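Local structure of DNA replication and repair protein RecF (Caldanaerobacter subterraneus subsp. tengcongensis, 5Z69) at the interface of chains A and B. The protein is a RecF-family ABC-type ATPase that binds ATP and single-stranded DNA and acts as an ATP-switched recombination mediator in the RecFOR pathway of DNA repair. Numbering follows the deposited sequence. Chains: chain A/B, DNA replication and repair protein RecF.

The interface of chains A and B. Residues chain A 260, 263-264; chain B 226, 228, 230, 279, 281-282.
A:Leu260 and A:Tyr264, one turn apart on helix 258-264 of chain A, face B:Glu228 of strand 227-232, B:Leu279 of strand 275-280 and the turn that follows it, where B:Asn281 and B:Gly282 both have positive phi. The phenol of A:Tyr264 meets the carboxylate of B:Glu228 tip to tip, the ring and carboxylate planes 77° apart. Its hydroxyl donates a hydrogen bond to the syn side of B:Glu228 OE2, somewhat out of the carboxylate plane; OE2 itself lies at the edge of the ring, in its plane. The 2.4 Å between A:Tyr264 OH and B:Glu228 OE2 is very short for a hydrogen bond, so little should rest on its exact length. A bend at chi2 (92°) turns the carboxylate of B:Glu228 towards the tyrosine. Within chain B, the other carboxylate oxygen, B:Glu228 OE1, accepts a hydrogen bond from B:Gly282 N at 3.2 Å, reached from above the carboxylate plane, and this should limit rotation of the acid group. The same glycine lies over one face of the tyrosine ring, offset towards the rim, with B:Gly282 CA 3.8 Å from A:Tyr264 CZ. Beside it, B:Asn281 CA approaches A:Tyr264 OH at 3.3 Å. The side chain of B:Asn281 turns back into its own chain, where OD1 accepts a hydrogen bond from B:Lys226 N (2.9 Å) and ties the turn to the start of the neighbouring strand. A:Leu260, its CG anti to the backbone N (chi1 177°), divides its methyls between two partners. The A:Leu260 side chain crosses that of B:Glu228 at about a right angle, with A:Leu260 CD1 3.5 Å from B:Glu228 CG, while A:Leu260 CD2 touches B:Leu279 CD1 at 3.6 Å. A:Lys263 NZ stays 5.0 Å from B:Glu228 OE2, a distance at which its charge might still favour an ionised carboxylate. This patch joins the two RecF copies of the deposited assembly through a polar tip and an apolar base; it may serve a functional dimer.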
ATOM      1  N   LEU A 260       8.886  11.884 -14.233  1.00 41.62           N
ATOM      2  CA  LEU A 260       9.333  10.607 -13.694  1.00 45.91           C
ATOM      3  C   LEU A 260       9.344   9.515 -14.764  1.00 44.59           C
ATOM      4  O   LEU A 260      10.297   8.729 -14.854  1.00 45.50           O
ATOM      5  CB  LEU A 260       8.443  10.171 -12.533  1.00 50.20           C
ATOM      6  CG  LEU A 260       8.832   8.798 -11.987  1.00 50.41           C
ATOM      7  CD1 LEU A 260       9.876   8.936 -10.889  1.00 38.65           C
ATOM      8  CD2 LEU A 260       7.613   8.034 -11.494  1.00 42.90           C
ATOM      9  N   LYS A 263      12.145   9.699 -17.131  1.00 50.00           N
ATOM     10  CA  LYS A 263      13.406   9.297 -16.526  1.00 52.46           C
ATOM     11  C   LYS A 263      13.587   7.792 -16.549  1.00 49.27           C
ATOM     12  O   LYS A 263      14.661   7.294 -16.881  1.00 57.95           O
ATOM     13  CB  LYS A 263      13.500   9.801 -15.089  1.00 56.99           C
ATOM     14  CG  LYS A 263      14.706   9.267 -14.360  1.00 63.07           C
ATOM     15  CD  LYS A 263      14.734   9.742 -12.910  1.00 74.64           C
ATOM     16  CE  LYS A 263      14.905  11.259 -12.785  1.00 77.46           C
ATOM     17  NZ  LYS A 263      13.612  11.992 -12.587  1.00 79.48           N
ATOM     18  N   TYR A 264      12.531   7.061 -16.209  1.00 47.78           N
ATOM     19  CA  TYR A 264      12.631   5.616 -16.094  1.00 47.93           C
ATOM     20  C   TYR A 264      12.210   4.894 -17.373  1.00 48.33           C
ATOM     21  O   TYR A 264      12.376   3.676 -17.482  1.00 46.54           O
ATOM     22  CB  TYR A 264      11.798   5.130 -14.911  1.00 47.09           C
ATOM     23  CG  TYR A 264      12.444   5.451 -13.586  1.00 55.91           C
ATOM     24  CD1 TYR A 264      13.359   4.577 -13.014  1.00 54.93           C
ATOM     25  CD2 TYR A 264      12.156   6.640 -12.916  1.00 55.09           C
ATOM     26  CE1 TYR A 264      13.965   4.867 -11.814  1.00 53.08           C
ATOM     27  CE2 TYR A 264      12.760   6.940 -11.706  1.00 52.70           C
ATOM     28  CZ  TYR A 264      13.662   6.049 -11.162  1.00 55.16           C
ATOM     29  OH  TYR A 264      14.268   6.323  -9.965  1.00 60.59           O
TER
ATOM     30  N   LYS B 226      17.409   5.969  -5.404  1.00 46.45           N
ATOM     31  CA  LYS B 226      16.908   7.252  -5.884  1.00 46.33           C
ATOM     32  C   LYS B 226      15.521   7.527  -5.293  1.00 52.72           C
ATOM     33  O   LYS B 226      14.662   6.645  -5.328  1.00 49.62           O
ATOM     34  CB  LYS B 226      16.857   7.278  -7.414  1.00 56.58           C
ATOM     35  N   GLU B 228      12.015   9.877  -5.340  1.00 38.48           N
ATOM     36  CA  GLU B 228      11.185  10.857  -6.018  1.00 38.85           C
ATOM     37  C   GLU B 228       9.923  11.192  -5.201  1.00 34.99           C
ATOM     38  O   GLU B 228       9.412  10.350  -4.467  1.00 35.90           O
ATOM     39  CB  GLU B 228      10.808  10.348  -7.416  1.00 45.43           C
ATOM     40  CG  GLU B 228      12.025  10.120  -8.326  1.00 66.80           C
ATOM     41  CD  GLU B 228      12.598   8.689  -8.302  0.78 63.45           C
ATOM     42  OE1 GLU B 228      12.104   7.788  -7.570  1.00 55.94           O
ATOM     43  OE2 GLU B 228      13.567   8.471  -9.054  1.00 57.90           O
ATOM     44  N   ILE B 230       6.019  12.825  -5.795  1.00 32.29           N
ATOM     45  CA  ILE B 230       5.049  13.310  -6.756  1.00 31.06           C
ATOM     46  C   ILE B 230       3.907  13.963  -5.982  1.00 35.63           C
ATOM     47  O   ILE B 230       3.206  13.306  -5.186  1.00 36.40           O
ATOM     48  CB  ILE B 230       4.549  12.165  -7.708  1.00 35.03           C
ATOM     49  CG1 ILE B 230       5.474  12.020  -8.926  1.00 51.14           C
ATOM     50  CG2 ILE B 230       3.225  12.527  -8.320  1.00 35.39           C
ATOM     51  CD1 ILE B 230       6.875  11.544  -8.660  1.00 50.46           C
ATOM     52  N   LEU B 279       8.443   7.756  -3.764  1.00 43.95           N
ATOM     53  CA  LEU B 279       8.918   6.714  -4.660  1.00 42.44           C
ATOM     54  C   LEU B 279      10.398   6.414  -4.494  1.00 49.22           C
ATOM     55  O   LEU B 279      11.227   7.325  -4.433  1.00 46.83           O
ATOM     56  CB  LEU B 279       8.659   7.115  -6.100  1.00 34.54           C
ATOM     57  CG  LEU B 279       7.275   7.674  -6.406  1.00 41.00           C
ATOM     58  CD1 LEU B 279       7.199   8.005  -7.885  1.00 35.45           C
ATOM     59  CD2 LEU B 279       6.176   6.696  -5.990  1.00 38.88           C
ATOM     60  N   ASN B 281      13.343   4.506  -6.462  1.00 46.46           N
ATOM     61  CA  ASN B 281      13.693   3.945  -7.759  1.00 50.81           C
ATOM     62  C   ASN B 281      12.467   3.794  -8.665  1.00 55.77           C
ATOM     63  O   ASN B 281      12.329   2.799  -9.377  1.00 49.35           O
ATOM     64  CB  ASN B 281      14.398   2.594  -7.579  1.00 47.95           C
ATOM     65  CG  ASN B 281      15.715   2.721  -6.824  1.00 51.42           C
ATOM     66  OD1 ASN B 281      16.445   3.696  -6.987  1.00 52.59           O
ATOM     67  ND2 ASN B 281      16.019   1.736  -5.993  1.00 52.55           N
ATOM     68  N   GLY B 282      11.579   4.784  -8.620  1.00 50.07           N
ATOM     69  CA  GLY B 282      10.423   4.827  -9.494  1.00 42.30           C
ATOM     70  C   GLY B 282       9.223   4.024  -9.029  1.00 44.94           C
ATOM     71  O   GLY B 282       8.158   4.087  -9.645  1.00 41.19           O
TER